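Long-range contacts in extracellular solute-binding protein, family 1 (Trichodesmium erythraeum IMS101, PDB 6G7N), which binds ferric iron and probably serves as the solute-binding component that hands it to an ABC transporter: residues F55-A60 with N232-G236; G97-R101 with N268-V273; I40-K44 with R65-I71; S77-K83 with L252-V256. All blocks are in the same frame, centred on the assembly; numbering follows the deposited sequence.

Contact 1. Residues F55-A60 with N232-G236; sequences FMTVDA and NISGG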
loop_
_atom_site.group_PDB
_atom_site.type_symbol
_atom_site.label_atom_id
_atom_site.label_comp_id
_atom_site.label_asym_id
_atom_site.label_seq_id
_atom_site.Cartn_x
_atom_site.Cartn_y
_atom_site.Cartn_z
ATOM N N PHE A 55 9.212 13.889 -0.748
ATOM C CA PHE A 55 9.260 12.602 -1.478
ATOM C C PHE A 55 7.976 11.849 -1.106
ATOM O O PHE A 55 7.675 11.688 0.071
ATOM C CB PHE A 55 10.506 11.792 -1.078
ATOM C CG PHE A 55 10.484 10.377 -1.579
ATOM C CD1 PHE A 55 10.531 10.107 -2.941
ATOM C CD2 PHE A 55 10.344 9.298 -0.700
ATOM C CE1 PHE A 55 10.468 8.821 -3.413
ATOM C CE2 PHE A 55 10.324 8.004 -1.187
ATOM C CZ PHE A 55 10.385 7.770 -2.539
ATOM N N MET A 56 7.262 11.375 -2.129
ATOM C CA MET A 56 6.077 10.539 -1.927
ATOM C C MET A 56 6.135 9.281 -2.769
ATOM O O MET A 56 6.579 9.300 -3.931
ATOM C CB MET A 56 4.785 11.283 -2.250
ATOM C CG MET A 56 4.516 12.426 -1.314
ATOM S SD MET A 56 2.936 13.234 -1.493
ATOM C CE MET A 56 1.899 12.061 -0.655
ATOM N N THR A 57 5.643 8.182 -2.199
ATOM C CA THR A 57 5.615 6.901 -2.900
ATOM C C THR A 57 4.587 6.011 -2.253
ATOM O O THR A 57 3.853 6.438 -1.369
ATOM C CB THR A 57 7.026 6.279 -2.972
ATOM O OG1 THR A 57 7.059 5.218 -3.931
ATOM C CG2 THR A 57 7.493 5.730 -1.617
ATOM N N VAL A 58 4.492 4.762 -2.725
ATOM C CA VAL A 58 3.633 3.762 -2.082
ATOM C C VAL A 58 4.456 2.667 -1.433
ATOM O O VAL A 58 5.546 2.304 -1.914
ATOM C CB VAL A 58 2.526 3.142 -2.977
ATOM C CG1 VAL A 58 1.814 4.232 -3.755
ATOM C CG2 VAL A 58 3.072 2.105 -3.932
ATOM N N ASP A 59 3.878 2.180 -0.337
ATOM C CA ASP A 59 4.328 1.048 0.474
ATOM C C ASP A 59 5.321 1.471 1.540
ATOM O O ASP A 59 6.361 2.051 1.220
ATOM C CB ASP A 59 4.806 -0.170 -0.360
ATOM C CG ASP A 59 4.595 -1.462 0.374
ATOM O OD1 ASP A 59 5.267 -1.663 1.404
ATOM O OD2 ASP A 59 3.711 -2.231 -0.052
ATOM N N ALA A 60 5.025 1.134 2.788
ATOM C CA ALA A 60 5.960 1.431 3.856
ATOM C C ALA A 60 7.318 0.758 3.598
ATOM O O ALA A 60 8.327 1.245 4.087
ATOM C CB ALA A 60 5.381 0.978 5.185
ATOM N N ASN A 232 -1.540 -1.044 4.565
ATOM C CA ASN A 232 -0.287 -0.396 4.151
ATOM C C ASN A 232 -0.642 0.984 3.624
ATOM O O ASN A 232 -1.829 1.354 3.620
ATOM C CB ASN A 232 0.444 -1.318 3.156
ATOM C CG ASN A 232 1.959 -1.142 3.102
ATOM O OD1 ASN A 232 2.499 -0.061 3.398
ATOM N ND2 ASN A 232 2.669 -2.204 2.684
ATOM N N ILE A 233 0.372 1.764 3.219
ATOM C CA ILE A 233 0.162 3.193 2.988
ATOM C C ILE A 233 0.717 3.666 1.659
ATOM O O ILE A 233 1.695 3.130 1.120
ATOM C CB ILE A 233 0.801 4.031 4.125
ATOM C CG1 ILE A 233 2.283 3.698 4.339
ATOM C CG2 ILE A 233 0.009 3.858 5.402
ATOM C CD1 ILE A 233 3.028 4.726 5.173
ATOM N N SER A 234 0.089 4.751 1.175
ATOM C CA SER A 234 0.710 5.731 0.298
ATOM C C SER A 234 1.214 6.842 1.208
ATOM O O SER A 234 0.469 7.289 2.073
ATOM C CB SER A 234 -0.318 6.336 -0.678
ATOM O OG SER A 234 -0.864 5.392 -1.564
ATOM N N GLY A 235 2.456 7.276 1.059
ATOM C CA GLY A 235 2.968 8.233 2.030
ATOM C C GLY A 235 4.170 8.989 1.562
ATOM O O GLY A 235 4.563 8.937 0.412
ATOM N N GLY A 236 4.726 9.755 2.487
ATOM C CA GLY A 236 5.869 10.594 2.139
ATOM C C GLY A 236 6.511 11.255 3.310
ATOM O O GLY A 236 6.092 11.113 4.458
#
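Thr-57 and Gly-235 form a hydrogen-bonded antiparallel pair, each amide N donating to the carbonyl O of the other. Thr-57 N to Gly-235 O and Gly-235 N to Thr-57 O both measure 2.9 Å. Two residues on, Asp-59 N continues the series to Ile-233 O at 2.8 Å. Between these bonds Val-58 pairs with Ser-234 without hydrogen bonds, and on the far side of the Thr-57 pair Met-56 does the same with Gly-236. At the latter Phe-55 O lies 3.0 Å from Gly-236 CA, where a side chain on the glycine would clash with it and with Met-56 CG. Met-56 CA adds a CA-H...O contact to Gly-235 O.

The two strands belong to the central sheet of a solute-binding protein of the periplasmic type, and strand 54-58 ends at the ligand pocket. Val-58, which touches the bound D-alanine, packs its CG1 against Ser-234 OG; that hydroxyl is hydrogen-bonded to Glu-270 and Arg-9.

Side-chain polar bonds take over where the strand gives way to helix 60-68. The Asn-232 side chain leaves on the side opposite its N (chi1 -154°), which carries the amide to the start of the helix. Asn-232 OD1 accepts from Ala-60 N at 2.9 Å in a nearly straight bond (176°), and also from its neighbour Ile-233 N. Asn-232 ND2 makes a weak hydrogen bond to Asp-59 OD1, the carboxylate and amide planes standing 70° apart. Asp-59 is the N-cap of the helix, its OD1 accepting from Gly-61 N and bonded also to Ser-144 OG.

Contact 2. Residues G97-R101 with N268-V273; sequences GFSKR and NNEYPV. With DAL (D-alanine), chain C.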
loop_
_atom_site.group_PDB
_atom_site.type_symbol
_atom_site.label_atom_id
_atom_site.label_comp_id
_atom_site.label_asym_id
_atom_site.label_seq_id
_atom_site.Cartn_x
_atom_site.Cartn_y
_atom_site.Cartn_z
ATOM N N GLY A 97 2.025 8.156 6.508
ATOM C CA GLY A 97 0.975 7.749 5.590
ATOM C C GLY A 97 -0.101 8.802 5.395
ATOM O O GLY A 97 -0.527 9.418 6.348
ATOM N N PHE A 98 -0.545 8.918 4.137
ATOM C CA PHE A 98 -1.607 9.848 3.770
ATOM C C PHE A 98 -2.827 9.184 3.152
ATOM O O PHE A 98 -3.906 9.769 3.189
ATOM C CB PHE A 98 -1.086 10.967 2.880
ATOM C CG PHE A 98 -0.039 11.807 3.582
ATOM C CD1 PHE A 98 -0.400 12.753 4.521
ATOM C CD2 PHE A 98 1.305 11.622 3.347
ATOM C CE1 PHE A 98 0.559 13.480 5.203
ATOM C CE2 PHE A 98 2.273 12.327 4.048
ATOM C CZ PHE A 98 1.898 13.267 4.964
ATOM N N SER A 99 -2.694 7.962 2.618
ATOM C CA SER A 99 -3.858 7.116 2.302
ATOM C C SER A 99 -3.471 5.682 2.638
ATOM O O SER A 99 -2.288 5.373 2.787
ATOM C CB SER A 99 -4.397 7.291 0.877
ATOM O OG SER A 99 -3.498 6.826 -0.088
ATOM N N LYS A 100 -4.482 4.831 2.737
ATOM C CA LYS A 100 -4.335 3.475 3.218
ATOM C C LYS A 100 -4.948 2.487 2.237
ATOM O O LYS A 100 -6.021 2.715 1.678
ATOM C CB LYS A 100 -5.083 3.369 4.602
ATOM C CG LYS A 100 -5.242 2.052 5.273
ATOM C CD LYS A 100 -5.922 2.334 6.605
ATOM C CE LYS A 100 -7.391 2.752 6.618
ATOM N NZ LYS A 100 -7.930 2.694 8.001
ATOM N N ARG A 101 -4.262 1.354 2.082
ATOM C CA ARG A 101 -4.728 0.218 1.282
ATOM C C ARG A 101 -4.712 -1.020 2.166
ATOM O O ARG A 101 -4.006 -1.095 3.144
ATOM C CB ARG A 101 -3.892 0.036 0.010
ATOM C CG ARG A 101 -2.381 -0.186 0.226
ATOM C CD ARG A 101 -1.529 1.079 0.217
ATOM N NE ARG A 101 -1.612 1.862 -1.002
ATOM C CZ ARG A 101 -1.092 1.502 -2.186
ATOM N NH1 ARG A 101 -1.317 2.252 -3.242
ATOM N NH2 ARG A 101 -0.380 0.389 -2.326
ATOM N N ASN A 268 -7.020 7.261 -5.994
ATOM C CA ASN A 268 -6.680 5.876 -6.248
ATOM C C ASN A 268 -7.571 4.883 -5.529
ATOM O O ASN A 268 -7.140 3.751 -5.284
ATOM C CB ASN A 268 -5.201 5.595 -5.935
ATOM C CG ASN A 268 -4.732 4.252 -6.472
ATOM O OD1 ASN A 268 -5.135 3.838 -7.584
ATOM N ND2 ASN A 268 -3.843 3.581 -5.730
ATOM N N ASN A 269 -8.790 5.277 -5.191
ATOM C CA ASN A 269 -9.713 4.374 -4.517
ATOM C C ASN A 269 -9.149 3.748 -3.251
ATOM O O ASN A 269 -9.458 2.607 -2.931
ATOM C CB ASN A 269 -10.231 3.292 -5.471
ATOM C CG ASN A 269 -10.870 3.881 -6.692
ATOM O OD1 ASN A 269 -11.830 4.625 -6.595
ATOM N ND2 ASN A 269 -10.314 3.571 -7.858
ATOM N N GLU A 270 -8.361 4.540 -2.516
ATOM C CA GLU A 270 -7.797 4.178 -1.220
ATOM C C GLU A 270 -8.667 4.755 -0.093
ATOM O O GLU A 270 -9.564 5.580 -0.333
ATOM C CB GLU A 270 -6.325 4.620 -1.127
ATOM C CG GLU A 270 -5.454 3.809 -2.052
ATOM C CD GLU A 270 -3.975 4.151 -1.983
ATOM O OE1 GLU A 270 -3.406 4.226 -0.851
ATOM O OE2 GLU A 270 -3.342 4.307 -3.058
ATOM N N TYR A 271 -8.390 4.294 1.122
ATOM C CA TYR A 271 -9.050 4.821 2.310
ATOM C C TYR A 271 -8.274 6.020 2.828
ATOM O O TYR A 271 -7.049 6.054 2.764
ATOM C CB TYR A 271 -9.089 3.747 3.404
ATOM C CG TYR A 271 -9.861 2.494 3.050
ATOM C CD1 TYR A 271 -11.229 2.420 3.289
ATOM C CD2 TYR A 271 -9.258 1.395 2.460
ATOM C CE1 TYR A 271 -11.967 1.292 2.937
ATOM C CE2 TYR A 271 -9.998 0.252 2.100
ATOM C CZ TYR A 271 -11.345 0.216 2.341
ATOM O OH TYR A 271 -12.051 -0.928 1.961
ATOM N N PRO A 272 -8.960 6.988 3.447
ATOM C CA PRO A 272 -8.255 8.033 4.189
ATOM C C PRO A 272 -7.527 7.456 5.365
ATOM O O PRO A 272 -7.891 6.395 5.879
ATOM C CB PRO A 272 -9.383 8.960 4.700
ATOM C CG PRO A 272 -10.566 8.580 3.886
ATOM C CD PRO A 272 -10.420 7.135 3.590
ATOM N N VAL A 273 -6.467 8.145 5.827
ATOM C CA VAL A 273 -5.861 7.805 7.116
ATOM C C VAL A 273 -6.504 8.550 8.288
ATOM O O VAL A 273 -6.392 8.087 9.426
ATOM C CB VAL A 273 -4.330 7.997 7.147
ATOM C CG1 VAL A 273 -3.667 7.181 6.061
ATOM C CG2 VAL A 273 -3.938 9.457 7.075
HETATM N N DAL C . 0.630 0.720 -8.108
HETATM C CA DAL C . 0.191 2.155 -8.150
HETATM C CB DAL C . 1.351 3.054 -8.547
HETATM C C DAL C . -0.448 2.613 -6.880
HETATM O O DAL C . -0.666 1.732 -6.024
HETATM O OXT DAL C . -0.723 3.838 -6.761
#
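Glu-270 brings its carboxylate up beside Arg-101 and Ser-99, at a place where strand 96-108 turns a corner through a classic beta bulge, Phe-98 and Ser-99 both facing Ser-234. The chain of Glu-270 is extended beyond CG, and the guanidinium of Arg-101 grips it side-on in a two-nitrogen salt bridge. Arg-101 NE bonds Glu-270 OE1 at 3.0 Å, and Arg-101 NH1 bonds Glu-270 OE2 at 2.9 Å. Both oxygens lie near the guanidinium plane, yet they are met from above the carboxylate plane, the two groups being turned 71° against each other. Ser-99 OG donates to Glu-270 OE1 at 2.7 Å, from the face opposite Arg-101 NE, while Asn-268 ND2 reaches the anti lone pair of Glu-270 OE2. Held by four donors here, and by Ser-234 OG as well, the buried carboxylate probably stays ionised and fixes the rotation of the arginine.

Lys-100 supplies the backbone link, its N and O pairing with Tyr-271 O and N. Its aliphatic chain, bent at chi3 (71°), lays Lys-100 CE 3.8 Å from Tyr-271 CB and lets NZ go on to Asn-291. The ring of Tyr-271 turns an edge to Lys-100 O.

Val-273 packs both methyls against the backbone of the corner, CG1 lying 3.6 Å from Phe-98 C and CG2 3.5 Å from Gly-97 O.

Arg-101 and Asn-268 also line the ligand pocket: besides holding Glu-270, Arg-101 NH1 donates to the carboxylate oxygen O of D-alanine at 2.9 Å.

Contact 3. Residues I40-K44 with R65-I71; sequences IERIK and RAQEAGI
Ile-40 pushes its side chain into the shallow groove between Ala-66 and Ala-69, three residues apart in the facing segment. Helix 36-46 is the connection of a beta-alpha-beta crossover from strand 28-33 to strand 54-58, whose Phe-55 touches both helices, and helix 60-68 follows directly. The ends of Ile-40 are shared out: CD1 comes to 3.8 Å from Ala-66 CB, while CG2 settles 3.8 Å from Ala-69 CB. Small alanines on the one side thus make the hollow for the branched bump on the other. Cutting Ile-40 back to alanine is likely to open a gap over Ala-66 and Ala-69 and to leave the CD1 of Ile-71 short of a neighbour.

Ile-71 is the bump on the other side. A Schellman motif with Gly-70 at positive phi ends helix 60-68 and turns the chain back, so that Ile-71 enters a hollow lined by Ile-40, Ile-43 and Lys-44. Ile-71 meets Ile-43 at about a right angle, Ile-71 CB 3.8 Å from Ile-43 CG2 and Ile-71 CD1 4.0 Å from Ile-43 CD1. Ile-71 CG2 lies against the helix backbone, 3.9 Å from Lys-44 N.

No hydrogen bond joins the segments; they meet through apolar contacts. Toward solvent the groove is edged by Lys-44, whose chain, stretched out from a chi1 of -166°, runs alongside Ala-69 and sets Lys-44 CE 3.5 Å from Ala-69 O.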
loop_
_atom_site.group_PDB
_atom_site.type_symbol
_atom_site.label_atom_id
_atom_site.label_comp_id
_atom_site.label_asym_id
_atom_site.label_seq_id
_atom_site.Cartn_x
_atom_site.Cartn_y
_atom_site.Cartn_z
ATOM N N ILE A 40 14.253 7.420 -5.315
ATOM C CA ILE A 40 15.157 7.325 -4.154
ATOM C C ILE A 40 16.599 7.437 -4.646
ATOM O O ILE A 40 17.381 8.222 -4.093
ATOM C CB ILE A 40 14.930 6.043 -3.337
ATOM C CG1 ILE A 40 13.556 6.094 -2.678
ATOM C CG2 ILE A 40 16.020 5.870 -2.290
ATOM C CD1 ILE A 40 13.095 4.773 -2.114
ATOM N N GLU A 41 16.927 6.667 -5.690
ATOM C CA GLU A 41 18.246 6.673 -6.280
ATOM C C GLU A 41 18.590 8.062 -6.807
ATOM O O GLU A 41 19.699 8.548 -6.624
ATOM C CB GLU A 41 18.322 5.583 -7.376
ATOM N N ARG A 42 17.646 8.713 -7.469
ATOM C CA ARG A 42 17.879 10.072 -7.979
ATOM C C ARG A 42 18.191 11.071 -6.865
ATOM O O ARG A 42 19.100 11.865 -6.983
ATOM C CB ARG A 42 16.680 10.537 -8.812
ATOM C CG ARG A 42 16.740 11.996 -9.235
ATOM C CD ARG A 42 15.592 12.348 -10.139
ATOM N NE ARG A 42 15.629 13.745 -10.571
ATOM C CZ ARG A 42 14.882 14.271 -11.547
ATOM N NH1 ARG A 42 14.024 13.531 -12.236
ATOM N NH2 ARG A 42 14.988 15.562 -11.833
ATOM N N ILE A 43 17.385 11.064 -5.799
ATOM C CA ILE A 43 17.625 11.980 -4.690
ATOM C C ILE A 43 18.972 11.660 -4.004
ATOM O O ILE A 43 19.712 12.577 -3.639
ATOM C CB ILE A 43 16.446 11.969 -3.683
ATOM C CG1 ILE A 43 15.170 12.491 -4.366
ATOM C CG2 ILE A 43 16.772 12.806 -2.451
ATOM C CD1 ILE A 43 13.897 12.202 -3.573
ATOM N N LYS A 44 19.254 10.380 -3.790
ATOM C CA LYS A 44 20.490 9.985 -3.138
ATOM C C LYS A 44 21.689 10.498 -3.959
ATOM O O LYS A 44 22.612 11.071 -3.419
ATOM C CB LYS A 44 20.564 8.460 -2.948
ATOM C CG LYS A 44 21.640 8.011 -1.985
ATOM C CD LYS A 44 21.724 6.501 -1.845
ATOM C CE LYS A 44 22.394 6.160 -0.522
ATOM N NZ LYS A 44 23.122 4.872 -0.596
ATOM N N ARG A 65 13.028 2.017 2.761
ATOM C CA ARG A 65 14.249 2.088 1.896
ATOM C C ARG A 65 14.736 3.534 1.707
ATOM O O ARG A 65 15.940 3.802 1.743
ATOM C CB ARG A 65 13.946 1.454 0.543
ATOM C CG ARG A 65 13.812 -0.067 0.573
ATOM C CD ARG A 65 13.362 -0.703 -0.743
ATOM N NE ARG A 65 13.244 -2.173 -0.663
ATOM C CZ ARG A 65 12.689 -2.951 -1.599
ATOM N NH1 ARG A 65 12.157 -2.422 -2.707
ATOM N NH2 ARG A 65 12.666 -4.277 -1.437
ATOM N N ALA A 66 13.809 4.479 1.575
ATOM C CA ALA A 66 14.179 5.904 1.491
ATOM C C ALA A 66 14.867 6.353 2.768
ATOM O O ALA A 66 15.892 7.040 2.740
ATOM C CB ALA A 66 12.957 6.755 1.169
ATOM N N GLN A 67 14.289 5.956 3.901
ATOM C CA GLN A 67 14.880 6.307 5.186
ATOM C C GLN A 67 16.309 5.755 5.321
ATOM O O GLN A 67 17.222 6.459 5.758
ATOM C CB GLN A 67 13.949 5.881 6.324
ATOM C CG GLN A 67 14.499 4.964 7.333
ATOM C CD GLN A 67 13.499 4.538 8.367
ATOM O OE1 GLN A 67 12.298 4.594 8.208
ATOM N NE2 GLN A 67 14.017 4.062 9.446
ATOM N N GLU A 68 16.473 4.503 4.935
ATOM C CA GLU A 68 17.819 3.879 5.007
ATOM C C GLU A 68 18.849 4.493 4.032
ATOM O O GLU A 68 20.052 4.495 4.310
ATOM C CB GLU A 68 17.726 2.374 4.807
ATOM C CG GLU A 68 16.951 1.662 5.913
ATOM C CD GLU A 68 17.538 1.811 7.308
ATOM O OE1 GLU A 68 18.593 1.200 7.566
ATOM O OE2 GLU A 68 16.925 2.506 8.162
ATOM N N ALA A 69 18.350 5.023 2.917
ATOM C CA ALA A 69 19.207 5.734 1.980
ATOM C C ALA A 69 19.651 7.101 2.523
ATOM O O ALA A 69 20.496 7.747 1.916
ATOM C CB ALA A 69 18.496 5.883 0.640
ATOM N N GLY A 70 19.053 7.573 3.625
ATOM C CA GLY A 70 19.438 8.823 4.253
ATOM C C GLY A 70 18.850 10.027 3.577
ATOM O O GLY A 70 19.353 11.125 3.772
ATOM N N ILE A 71 17.775 9.864 2.793
ATOM C CA ILE A 71 17.246 10.997 2.035
ATOM C C ILE A 71 16.117 11.758 2.730
ATOM O O ILE A 71 15.574 12.704 2.127
ATOM C CB ILE A 71 16.815 10.613 0.610
ATOM C CG1 ILE A 71 15.620 9.652 0.607
ATOM C CG2 ILE A 71 18.018 10.041 -0.149
ATOM C CD1 ILE A 71 14.866 9.641 -0.706
#

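Contact 4. Residues S77-K83 with L252-V256; sequences SSTLNNK and LEYLV
Ser-77 OG donates to Glu-253 OE2 over 2.6 Å, meeting the anti lone pair of the carboxylate oxygen. Water 1 gives a second link, accepting from Thr-79 N and donating to the same Glu-253 OE2 at 3.2 Å. Beside this polar end, Thr-79 CG2 packs against Val-256 CG2 at 3.6 Å. Leu-80 CD2 reaches across to the helix backbone, 3.5 Å from Leu-252 O, and touches Leu-252 CB and Val-256 CG1. Lys-83 adds its CB, 3.9 Å from Val-256 CG2, before its chain bends away at chi2. The methyls of Val-256 are therefore divided, CG2 serving Thr-79 and Lys-83 and CG1 serving Leu-80.

Ser-77 is the N-cap of helix 78-83, and this role positions its hydroxyl. With OG anti to the backbone N (chi1 163°), Ser-77 OG accepts from Leu-80 N in a bond of 3.0 Å that is almost straight (174°), and its proton is turned to the glutamate. The carboxylate of Glu-253, on an extended side chain, sits near the start of that short helix, where the amides of the first turn would probably favour its negative charge. Were Ser-77 an alanine, Leu-80 N would probably lose its cap and Glu-253 OE2 would probably be left with the water in place of the hydroxyl.

One layer further in, the two helices rest on strand 96-108: Phe-98 lies against Leu-252 and Val-256, and Phe-96 against Leu-80. Val-274 and Ile-84 close round Val-256, while Leu-252 also touches Val-54 of the strand 54-58.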
loop_
_atom_site.group_PDB
_atom_site.type_symbol
_atom_site.label_atom_id
_atom_site.label_comp_id
_atom_site.label_asym_id
_atom_site.label_seq_id
_atom_site.Cartn_x
_atom_site.Cartn_y
_atom_site.Cartn_z
ATOM N N SER A 77 5.349 17.454 14.162
ATOM C CA SER A 77 4.158 18.277 13.924
ATOM C C SER A 77 3.003 17.735 14.713
ATOM O O SER A 77 2.632 16.577 14.545
ATOM C CB SER A 77 3.817 18.239 12.427
ATOM O OG SER A 77 2.486 18.677 12.186
ATOM N N SER A 78 2.398 18.570 15.552
ATOM C CA SER A 78 1.184 18.191 16.267
ATOM C C SER A 78 0.086 17.759 15.287
ATOM O O SER A 78 -0.649 16.820 15.557
ATOM C CB SER A 78 0.692 19.352 17.124
ATOM O OG SER A 78 -0.551 19.119 17.729
ATOM N N THR A 79 -0.054 18.498 14.185
ATOM C CA THR A 79 -1.058 18.159 13.204
ATOM C C THR A 79 -0.838 16.765 12.596
ATOM O O THR A 79 -1.750 15.942 12.546
ATOM C CB THR A 79 -1.121 19.245 12.118
ATOM O OG1 THR A 79 -1.566 20.455 12.736
ATOM C CG2 THR A 79 -2.025 18.901 10.984
ATOM N N LEU A 80 0.378 16.488 12.147
ATOM C CA LEU A 80 0.640 15.167 11.570
ATOM C C LEU A 80 0.436 14.061 12.603
ATOM O O LEU A 80 -0.160 13.025 12.306
ATOM C CB LEU A 80 2.050 15.060 10.998
ATOM C CG LEU A 80 2.381 15.985 9.831
ATOM C CD1 LEU A 80 3.795 15.762 9.348
ATOM C CD2 LEU A 80 1.416 15.841 8.683
ATOM N N ASN A 81 0.951 14.262 13.816
ATOM C CA ASN A 81 0.900 13.192 14.772
ATOM C C ASN A 81 -0.505 12.937 15.276
ATOM O O ASN A 81 -0.896 11.791 15.523
ATOM C CB ASN A 81 1.858 13.410 15.918
ATOM C CG ASN A 81 3.313 13.397 15.511
ATOM O OD1 ASN A 81 3.699 12.869 14.460
ATOM N ND2 ASN A 81 4.143 13.995 16.360
ATOM N N ASN A 82 -1.267 14.005 15.495
ATOM C CA ASN A 82 -2.628 13.824 15.974
ATOM C C ASN A 82 -3.544 13.210 14.891
ATOM O O ASN A 82 -4.368 12.355 15.201
ATOM C CB ASN A 82 -3.217 15.143 16.484
ATOM C CG ASN A 82 -4.604 14.934 17.039
ATOM O OD1 ASN A 82 -4.837 14.044 17.871
ATOM N ND2 ASN A 82 -5.583 15.699 16.470
ATOM N N LYS A 83 -3.409 13.678 13.665
ATOM C CA LYS A 83 -4.313 13.256 12.612
ATOM C C LYS A 83 -3.945 11.923 11.955
ATOM O O LYS A 83 -4.838 11.255 11.427
ATOM C CB LYS A 83 -4.441 14.348 11.535
ATOM C CG LYS A 83 -5.077 15.640 12.056
ATOM C CD LYS A 83 -6.525 15.471 12.481
ATOM C CE LYS A 83 -7.140 16.780 12.907
ATOM N NZ LYS A 83 -8.568 16.626 13.280
ATOM N N LEU A 252 2.773 18.655 3.825
ATOM C CA LEU A 252 2.352 17.448 4.547
ATOM C C LEU A 252 1.162 17.716 5.452
ATOM O O LEU A 252 0.218 16.914 5.527
ATOM C CB LEU A 252 3.506 16.852 5.347
ATOM C CG LEU A 252 4.753 16.421 4.562
ATOM C CD1 LEU A 252 5.649 15.636 5.485
ATOM C CD2 LEU A 252 4.392 15.613 3.296
ATOM N N GLU A 253 1.188 18.846 6.152
ATOM C CA GLU A 253 0.066 19.179 7.035
ATOM C C GLU A 253 -1.213 19.390 6.231
ATOM O O GLU A 253 -2.293 18.967 6.650
ATOM C CB GLU A 253 0.397 20.378 7.887
ATOM C CG GLU A 253 1.448 20.065 8.929
ATOM C CD GLU A 253 1.857 21.231 9.819
ATOM O OE1 GLU A 253 1.683 22.399 9.424
ATOM O OE2 GLU A 253 2.435 20.968 10.903
ATOM N N TYR A 254 -1.119 20.051 5.076
ATOM C CA TYR A 254 -2.286 20.218 4.226
ATOM C C TYR A 254 -2.892 18.874 3.821
ATOM O O TYR A 254 -4.118 18.724 3.773
ATOM C CB TYR A 254 -1.896 21.062 3.003
ATOM C CG TYR A 254 -2.942 21.001 1.932
ATOM C CD1 TYR A 254 -4.165 21.648 2.056
ATOM C CD2 TYR A 254 -2.752 20.184 0.808
ATOM C CE1 TYR A 254 -5.146 21.502 1.073
ATOM C CE2 TYR A 254 -3.713 20.035 -0.142
ATOM C CZ TYR A 254 -4.906 20.676 -0.012
ATOM O OH TYR A 254 -5.893 20.452 -0.955
ATOM N N LEU A 255 -2.043 17.875 3.564
ATOM C CA LEU A 255 -2.534 16.571 3.131
ATOM C C LEU A 255 -3.422 15.856 4.133
ATOM O O LEU A 255 -4.179 14.963 3.722
ATOM C CB LEU A 255 -1.388 15.656 2.719
ATOM C CG LEU A 255 -0.644 16.033 1.431
ATOM C CD1 LEU A 255 0.507 15.054 1.240
ATOM C CD2 LEU A 255 -1.548 16.020 0.230
ATOM N N VAL A 256 -3.343 16.206 5.425
ATOM C CA VAL A 256 -4.226 15.584 6.411
ATOM C C VAL A 256 -5.532 16.335 6.607
ATOM O O VAL A 256 -6.380 15.883 7.378
ATOM C CB VAL A 256 -3.544 15.278 7.753
ATOM C CG1 VAL A 256 -2.309 14.413 7.533
ATOM C CG2 VAL A 256 -3.190 16.527 8.537
HETATM O O HOH W 1 1.041 21.289 13.806
#

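How the contacts relate
From the N terminus, contact 3 is the first to close, tying helix 36-46 to the end of helix 60-68. Contact 1 opens inside that loop, at strand 54-58, and crosses it, with Phe-55 packing on Ile-40, Ile-43 and Ala-66. Contacts 4 and 2 open later, at 77-83 and 97-101. The long loops then close in the order they opened: contact 1 at 232-236, contact 4 at 252-256, contact 2 at 268-273. These three cross one another and none nests. Strand 231-239 bonds to strand 96-108 between contacts 1 and 2, and Phe-98 joins contact 2 to contact 4. Contact 3 touches neither of those two.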